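Local coordinates for stiv-a81 (Sulfolobus Turreted Icosahedral Virus, PDB 3RKL), which is of unknown function but is a hyperthermophilic viral protein with a four-helix bundle, probably formed by helices of two subunits, at residues I13-K18 and L60-A65; K18-S23 and A65-G70. The protein carries 1 engineered substitution. All coordinates share one frame; numbering follows the deposited sequence.

Contact 1 of 2, residues I13-K18 and L60-A65; sequences IEYGHK and LLHEYA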
ATOM      1  N   ILE A  13       1.255  26.554  16.390  1.00 34.94           N
ATOM      2  CA  ILE A  13       2.701  26.437  16.459  1.00 31.38           C
ATOM      3  C   ILE A  13       3.317  27.642  15.772  1.00 34.11           C
ATOM      4  O   ILE A  13       2.877  28.038  14.688  1.00 35.41           O
ATOM      5  CB  ILE A  13       3.183  25.144  15.785  1.00 30.95           C
ATOM      6  CG1 ILE A  13       2.560  23.936  16.488  1.00 31.82           C
ATOM      7  CG2 ILE A  13       4.711  25.061  15.815  1.00 32.92           C
ATOM      8  CD1 ILE A  13       2.463  22.720  15.617  1.00 38.79           C
ATOM      9  N   GLU A  14       4.336  28.216  16.411  1.00 33.11           N
ATOM     10  CA  GLU A  14       5.037  29.371  15.881  1.00 35.95           C
ATOM     11  C   GLU A  14       6.465  28.941  15.623  1.00 33.84           C
ATOM     12  O   GLU A  14       7.131  28.466  16.537  1.00 36.98           O
ATOM     13  CB  GLU A  14       4.996  30.532  16.883  1.00 36.84           C
ATOM     14  CG  GLU A  14       3.628  31.203  16.972  1.00 50.78           C
ATOM     15  CD  GLU A  14       3.403  31.992  18.260  1.00 69.25           C
ATOM     16  OE1 GLU A  14       2.347  32.656  18.356  1.00 67.04           O
ATOM     17  OE2 GLU A  14       4.261  31.950  19.169  1.00 68.10           O
ATOM     18  N   TYR A  15       6.908  29.074  14.374  1.00 35.64           N
ATOM     19  CA  TYR A  15       8.266  28.667  13.971  1.00 31.86           C
ATOM     20  C   TYR A  15       8.662  29.287  12.623  1.00 32.89           C
ATOM     21  O   TYR A  15       7.839  29.398  11.721  1.00 35.24           O
ATOM     22  CB  TYR A  15       8.353  27.129  13.866  1.00 32.35           C
ATOM     23  CG  TYR A  15       9.761  26.580  13.725  1.00 29.32           C
ATOM     24  CD1 TYR A  15      10.614  26.482  14.833  1.00 26.68           C
ATOM     25  CD2 TYR A  15      10.253  26.149  12.478  1.00 28.20           C
ATOM     26  CE1 TYR A  15      11.915  25.977  14.700  1.00 27.35           C
ATOM     27  CE2 TYR A  15      11.546  25.650  12.339  1.00 29.57           C
ATOM     28  CZ  TYR A  15      12.375  25.557  13.449  1.00 27.43           C
ATOM     29  OH  TYR A  15      13.650  25.051  13.303  1.00 31.40           O
ATOM     30  N   GLY A  16       9.928  29.675  12.498  1.00 38.32           N
ATOM     31  CA  GLY A  16      10.502  30.122  11.210  1.00 43.72           C
ATOM     32  C   GLY A  16       9.669  31.085  10.368  1.00 47.69           C
ATOM     33  O   GLY A  16       9.457  30.860   9.168  1.00 48.93           O
ATOM     34  N   HIS A  17       9.203  32.155  11.009  1.00 39.51           N
ATOM     35  CA  HIS A  17       8.403  33.224  10.369  1.00 42.29           C
ATOM     36  C   HIS A  17       6.973  32.799  10.013  1.00 43.06           C
ATOM     37  O   HIS A  17       6.259  33.535   9.326  1.00 42.67           O
ATOM     38  CB  HIS A  17       9.094  33.813   9.113  1.00 46.89           C
ATOM     39  CG  HIS A  17      10.498  34.289   9.342  1.00 44.02           C
ATOM     40  ND1 HIS A  17      10.795  35.500   9.936  1.00 45.08           N
ATOM     41  CD2 HIS A  17      11.689  33.732   9.016  1.00 44.48           C
ATOM     42  CE1 HIS A  17      12.105  35.653   9.989  1.00 55.12           C
ATOM     43  NE2 HIS A  17      12.672  34.597   9.434  1.00 48.02           N
ATOM     44  N   LYS A  18       6.551  31.627  10.489  1.00 40.30           N
ATOM     45  CA  LYS A  18       5.225  31.098  10.170  1.00 45.46           C
ATOM     46  C   LYS A  18       4.449  30.647  11.418  1.00 44.86           C
ATOM     47  O   LYS A  18       5.033  30.358  12.462  1.00 42.99           O
ATOM     48  CB  LYS A  18       5.347  29.940   9.175  1.00 44.11           C
ATOM     49  CG  LYS A  18       6.067  30.310   7.886  1.00 51.91           C
ATOM     50  CD  LYS A  18       6.124  29.170   6.890  1.00 52.15           C
ATOM     51  CE  LYS A  18       6.907  29.572   5.648  1.00 62.26           C
ATOM     52  NZ  LYS A  18       7.136  28.436   4.713  1.00 70.00           N
ATOM     53  N   LEU A  60      10.573  22.713   3.560  1.00 25.50           N
ATOM     54  CA  LEU A  60       9.224  22.167   3.800  1.00 23.30           C
ATOM     55  C   LEU A  60       9.286  20.940   4.695  1.00 20.63           C
ATOM     56  O   LEU A  60       8.474  20.766   5.603  1.00 22.00           O
ATOM     57  CB  LEU A  60       8.541  21.768   2.488  1.00 28.63           C
ATOM     58  CG  LEU A  60       7.955  22.852   1.586  1.00 36.51           C
ATOM     59  CD1 LEU A  60       7.545  22.221   0.263  1.00 38.60           C
ATOM     60  CD2 LEU A  60       6.769  23.542   2.246  1.00 39.46           C
ATOM     61  N   LEU A  61      10.230  20.056   4.387  1.00 19.74           N
ATOM     62  CA  LEU A  61      10.420  18.834   5.163  1.00 18.96           C
ATOM     63  C   LEU A  61      10.614  19.142   6.639  1.00 19.33           C
ATOM     64  O   LEU A  61       9.971  18.542   7.513  1.00 19.14           O
ATOM     65  CB  LEU A  61      11.597  18.035   4.607  1.00 17.40           C
ATOM     66  CG  LEU A  61      11.987  16.760   5.357  1.00 17.52           C
ATOM     67  CD1 LEU A  61      10.802  15.796   5.447  1.00 19.62           C
ATOM     68  CD2 LEU A  61      13.172  16.083   4.714  1.00 22.57           C
ATOM     69  N   HIS A  62      11.514  20.084   6.914  1.00 20.19           N
ATOM     70  CA  HIS A  62      11.803  20.454   8.285  1.00 21.19           C
ATOM     71  C   HIS A  62      10.609  21.134   8.948  1.00 20.80           C
ATOM     72  O   HIS A  62      10.264  20.825  10.074  1.00 18.85           O
ATOM     73  CB  HIS A  62      13.026  21.360   8.352  1.00 24.29           C
ATOM     74  CG  HIS A  62      13.334  21.835   9.734  1.00 22.77           C
ATOM     75  ND1 HIS A  62      13.485  20.971  10.794  1.00 24.09           N
ATOM     76  CD2 HIS A  62      13.508  23.079  10.231  1.00 24.46           C
ATOM     77  CE1 HIS A  62      13.730  21.667  11.891  1.00 27.17           C
ATOM     78  NE2 HIS A  62      13.766  22.947  11.572  1.00 25.09           N
ATOM     79  N   GLU A  63       9.996  22.059   8.230  1.00 22.57           N
ATOM     80  CA  GLU A  63       8.831  22.791   8.727  1.00 22.98           C
ATOM     81  C   GLU A  63       7.734  21.834   9.197  1.00 21.22           C
ATOM     82  O   GLU A  63       7.227  21.926  10.322  1.00 20.17           O
ATOM     83  CB  GLU A  63       8.333  23.706   7.602  1.00 26.22           C
ATOM     84  CG  GLU A  63       7.005  24.332   7.789  1.00 34.55           C
ATOM     85  CD  GLU A  63       6.593  25.246   6.624  1.00 35.31           C
ATOM     86  OE1 GLU A  63       7.283  25.272   5.570  1.00 37.52           O
ATOM     87  OE2 GLU A  63       5.562  25.941   6.776  1.00 42.45           O
ATOM     88  N   TYR A  64       7.363  20.908   8.322  1.00 19.16           N
ATOM     89  CA  TYR A  64       6.280  19.972   8.643  1.00 18.86           C
ATOM     90  C   TYR A  64       6.670  19.012   9.770  1.00 17.47           C
ATOM     91  O   TYR A  64       5.832  18.660  10.584  1.00 18.78           O
ATOM     92  CB  TYR A  64       5.766  19.274   7.379  1.00 18.37           C
ATOM     93  CG  TYR A  64       4.740  20.137   6.697  1.00 21.56           C
ATOM     94  CD1 TYR A  64       3.392  19.979   6.987  1.00 27.46           C
ATOM     95  CD2 TYR A  64       5.110  21.161   5.832  1.00 28.01           C
ATOM     96  CE1 TYR A  64       2.432  20.780   6.414  1.00 27.89           C
ATOM     97  CE2 TYR A  64       4.145  21.985   5.253  1.00 28.73           C
ATOM     98  CZ  TYR A  64       2.807  21.787   5.564  1.00 30.51           C
ATOM     99  OH  TYR A  64       1.834  22.574   5.008  1.00 38.17           O
ATOM    100  N   ALA A  65       7.944  18.631   9.853  1.00 16.67           N
ATOM    101  CA  ALA A  65       8.422  17.818  10.972  1.00 15.42           C
ATOM    102  C   ALA A  65       8.317  18.589  12.298  1.00 17.08           C
ATOM    103  O   ALA A  65       8.003  18.015  13.342  1.00 18.25           O
ATOM    104  CB  ALA A  65       9.859  17.357  10.724  1.00 16.89           C
TER

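Contact 2 of 2, residues K18-S23 and A65-G70; sequences KEFVLS and AIYLAG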
ATOM      1  N   LYS A  18       6.551  31.627  10.489  1.00 40.30           N
ATOM      2  CA  LYS A  18       5.225  31.098  10.170  1.00 45.46           C
ATOM      3  C   LYS A  18       4.449  30.647  11.418  1.00 44.86           C
ATOM      4  O   LYS A  18       5.033  30.358  12.462  1.00 42.99           O
ATOM      5  CB  LYS A  18       5.347  29.940   9.175  1.00 44.11           C
ATOM      6  CG  LYS A  18       6.067  30.310   7.886  1.00 51.91           C
ATOM      7  CD  LYS A  18       6.124  29.170   6.890  1.00 52.15           C
ATOM      8  CE  LYS A  18       6.907  29.572   5.648  1.00 62.26           C
ATOM      9  NZ  LYS A  18       7.136  28.436   4.713  1.00 70.00           N
ATOM     10  N   GLU A  19       3.121  30.611  11.283  1.00 46.97           N
ATOM     11  CA  GLU A  19       2.213  30.115  12.323  1.00 46.43           C
ATOM     12  C   GLU A  19       1.378  28.980  11.738  1.00 44.42           C
ATOM     13  O   GLU A  19       0.878  29.102  10.623  1.00 48.32           O
ATOM     14  CB  GLU A  19       1.282  31.228  12.820  1.00 49.97           C
ATOM     15  CG  GLU A  19       1.681  31.815  14.168  1.00 60.68           C
ATOM     16  CD  GLU A  19       1.015  33.148  14.461  1.00 71.28           C
ATOM     17  OE1 GLU A  19      -0.158  33.331  14.074  1.00 84.65           O
ATOM     18  OE2 GLU A  19       1.664  34.015  15.083  1.00 73.21           O
ATOM     19  N   PHE A  20       1.223  27.892  12.492  1.00 38.82           N
ATOM     20  CA  PHE A  20       0.509  26.706  12.007  1.00 36.84           C
ATOM     21  C   PHE A  20      -0.533  26.247  13.023  1.00 31.40           C
ATOM     22  O   PHE A  20      -0.192  25.911  14.155  1.00 29.29           O
ATOM     23  CB  PHE A  20       1.498  25.580  11.736  1.00 35.59           C
ATOM     24  CG  PHE A  20       0.915  24.422  10.980  1.00 32.82           C
ATOM     25  CD1 PHE A  20       0.820  24.463   9.595  1.00 42.45           C
ATOM     26  CD2 PHE A  20       0.486  23.282  11.642  1.00 28.80           C
ATOM     27  CE1 PHE A  20       0.295  23.390   8.889  1.00 45.01           C
ATOM     28  CE2 PHE A  20      -0.044  22.212  10.939  1.00 39.79           C
ATOM     29  CZ  PHE A  20      -0.137  22.271   9.561  1.00 34.75           C
ATOM     30  N   VAL A  21      -1.799  26.256  12.604  1.00 31.43           N
ATOM     31  CA  VAL A  21      -2.922  25.961  13.494  1.00 32.40           C
ATOM     32  C   VAL A  21      -3.396  24.525  13.351  1.00 32.79           C
ATOM     33  O   VAL A  21      -3.720  24.071  12.252  1.00 33.39           O
ATOM     34  CB  VAL A  21      -4.103  26.908  13.222  1.00 34.91           C
ATOM     35  CG1 VAL A  21      -5.266  26.583  14.154  1.00 38.14           C
ATOM     36  CG2 VAL A  21      -3.659  28.359  13.383  1.00 37.17           C
ATOM     37  N   LEU A  22      -3.432  23.813  14.475  1.00 30.60           N
ATOM     38  CA  LEU A  22      -3.946  22.454  14.511  1.00 30.10           C
ATOM     39  C   LEU A  22      -5.424  22.493  14.887  1.00 34.44           C
ATOM     40  O   LEU A  22      -5.848  23.342  15.672  1.00 38.34           O
ATOM     41  CB  LEU A  22      -3.146  21.595  15.500  1.00 30.17           C
ATOM     42  CG  LEU A  22      -1.707  21.218  15.121  1.00 34.43           C
ATOM     43  CD1 LEU A  22      -1.632  20.576  13.738  1.00 43.15           C
ATOM     44  CD2 LEU A  22      -0.761  22.402  15.207  1.00 43.76           C
ATOM     45  N   SER A  23      -6.213  21.600  14.302  1.00 32.80           N
ATOM     46  CA  SER A  23      -7.664  21.561  14.576  1.00 36.70           C
ATOM     47  C   SER A  23      -8.221  20.181  14.940  1.00 34.48           C
ATOM     48  O   SER A  23      -9.299  20.079  15.533  1.00 36.40           O
ATOM     49  CB  SER A  23      -8.437  22.118  13.375  1.00 40.25           C
ATOM     50  OG  SER A  23      -8.419  21.208  12.287  1.00 46.17           O
ATOM     51  N   ALA A  65       7.944  18.631   9.853  1.00 16.67           N
ATOM     52  CA  ALA A  65       8.422  17.818  10.972  1.00 15.42           C
ATOM     53  C   ALA A  65       8.317  18.589  12.298  1.00 17.08           C
ATOM     54  O   ALA A  65       8.003  18.015  13.342  1.00 18.25           O
ATOM     55  CB  ALA A  65       9.859  17.357  10.724  1.00 16.89           C
ATOM     56  N   ILE A  66       8.581  19.894  12.250  1.00 17.11           N
ATOM     57  CA  ILE A  66       8.442  20.755  13.429  1.00 17.08           C
ATOM     58  C   ILE A  66       6.962  20.809  13.871  1.00 17.16           C
ATOM     59  O   ILE A  66       6.659  20.659  15.060  1.00 18.44           O
ATOM     60  CB  ILE A  66       9.008  22.164  13.170  1.00 17.91           C
ATOM     61  CG1 ILE A  66      10.542  22.128  13.157  1.00 21.59           C
ATOM     62  CG2 ILE A  66       8.481  23.173  14.208  1.00 20.65           C
ATOM     63  CD1 ILE A  66      11.195  22.015  14.539  1.00 26.59           C
ATOM     64  N   TYR A  67       6.055  20.974  12.914  1.00 17.99           N
ATOM     65  CA  TYR A  67       4.616  21.032  13.227  1.00 20.04           C
ATOM     66  C   TYR A  67       4.146  19.713  13.852  1.00 18.72           C
ATOM     67  O   TYR A  67       3.356  19.690  14.805  1.00 19.81           O
ATOM     68  CB  TYR A  67       3.804  21.332  11.978  1.00 21.42           C
ATOM     69  CG  TYR A  67       4.156  22.637  11.292  1.00 19.50           C
ATOM     70  CD1 TYR A  67       4.732  23.698  11.995  1.00 22.23           C
ATOM     71  CD2 TYR A  67       3.901  22.808   9.945  1.00 22.76           C
ATOM     72  CE1 TYR A  67       5.059  24.871  11.364  1.00 27.19           C
ATOM     73  CE2 TYR A  67       4.205  24.002   9.312  1.00 26.99           C
ATOM     74  CZ  TYR A  67       4.788  25.016  10.025  1.00 24.55           C
ATOM     75  OH  TYR A  67       5.105  26.193   9.364  1.00 28.57           O
ATOM     76  N   LEU A  68       4.666  18.622  13.309  1.00 18.69           N
ATOM     77  CA  LEU A  68       4.374  17.291  13.822  1.00 17.24           C
ATOM     78  C   LEU A  68       4.877  17.106  15.259  1.00 20.27           C
ATOM     79  O   LEU A  68       4.157  16.574  16.114  1.00 17.72           O
ATOM     80  CB  LEU A  68       4.994  16.264  12.884  1.00 17.19           C
ATOM     81  CG  LEU A  68       4.820  14.788  13.169  1.00 15.40           C
ATOM     82  CD1 LEU A  68       3.327  14.422  13.387  1.00 16.00           C
ATOM     83  CD2 LEU A  68       5.453  14.019  12.013  1.00 17.94           C
ATOM     84  N   ALA A  69       6.090  17.576  15.548  1.00 19.18           N
ATOM     85  CA  ALA A  69       6.629  17.489  16.915  1.00 19.24           C
ATOM     86  C   ALA A  69       5.760  18.299  17.878  1.00 19.64           C
ATOM     87  O   ALA A  69       5.420  17.827  18.977  1.00 21.29           O
ATOM     88  CB  ALA A  69       8.085  17.959  16.962  1.00 23.03           C
ATOM     89  N   GLY A  70       5.343  19.489  17.453  1.00 20.99           N
ATOM     90  CA  GLY A  70       4.447  20.320  18.262  1.00 21.20           C
ATOM     91  C   GLY A  70       3.082  19.691  18.462  1.00 22.91           C
ATOM     92  O   GLY A  70       2.566  19.672  19.580  1.00 23.38           O
TER

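Contact 1 of 2, residues I13-K18 and L60-A65
The phenol of Tyr15 reaches the imidazole of His62 and makes the short polar bond of this contact. Tyr15 OH lies 2.7 Å from His62 NE2, in the plane of the imidazole and at its edge. Either group could be the donor. With CG anti to the backbone N, chi1 -169°, the Tyr15 ring swings out from the strand toward the helix, and the two side chains meet at about a right angle. The ring planes stand at 72°, and the OH-to-NE2 bond joins them. The other imidazole nitrogen, His62 ND1, is bonded to Thr72 OG1 of a second subunit. Both nitrogens of the ring therefore have partners, one on the sheet and one across the subunit interface.

Tyr15 and Lys18 are the end residues of a type I' beta turn, which closes the hairpin of strands 12-15 and 18-21 beside helix 55-80. Their backbones pair both ways, with Tyr15 N to Lys18 O at 3.0 Å and Lys18 N to Tyr15 O at 2.9 Å. The extended Lys18 chain crosses the Glu63 carboxylate. Its NZ forms a weak salt bridge with Glu63 OE1 at 3.3 Å, while its CD packs on Glu63 OE2. That second oxygen has a stronger partner in Tyr67 OH, one turn further along the helix.

Contact 2 of 2, residues K18-S23 and A65-G70
Phe20 and Tyr67 meet face to face in an offset stack. Their ring centroids are 4.1 Å apart and the planes differ by only 8°. The closest carbons are Phe20 CD1 and Tyr67 CE2, at 3.4 Å. The slide between the rings brings Phe20 CB over the middle of the tyrosine ring, 3.6 Å from its centroid and 10° off the normal. This is a CH-pi contact. In turn, Tyr67 CD2 sits above one face of the Phe20 ring, displaced toward the rim. No hydrogen bond joins the two segments; the Phe20 and Tyr67 side chains make most of the touching.

At the far end of the tyrosine, the hydroxyl lies beside the aliphatic part of Lys18, with Tyr67 OH 3.8 Å from Lys18 CB. Tyr67 has CG anti to its carbonyl carbon (chi1 -59°), which carries the ring from the helix toward the strand. Glu63 holds the hydroxyl in place, and the ring of Tyr64 packs edge-to-face with that of Tyr67.

Beyond the stack, Phe20 touches Leu32 of helix 25-46, meets the ring of Tyr49 of a third subunit, and pairs through its backbone with Ile13 of the neighbouring strand. The arrangement is an offset aromatic stack between helix 55-80 and strand 18-21, an outer strand of the chain's three-stranded antiparallel sheet. The chain has an alpha+beta fold, three strands followed by two helices, and those helices probably supply half of the four-helix bundle, with the second subunit giving the rest.

Overall arrangement
Contacts 1 and 2 lie next to each other, with centres about 7 Å apart, and both join the hairpin of strands 12-15 and 18-21 to helix 55-80. Lys18 takes part in both, its amine in contact 1 and its CB in contact 2. Contact 1 holds the turn end of the hairpin by polar bonds; contact 2 holds strand 18-21 by aromatic packing. The probable hydrogen bond from Ile13 N to Phe20 O, 2.7 Å, connects the two strands. Ile13 CD1 also packs 3.3 Å from Leu22 CD2. Glu63 and Tyr67 connect the contacts along the helix. In both contacts it is helix 55-80 that also meets the second subunit, through residues such as His62, Ile66 and Leu68.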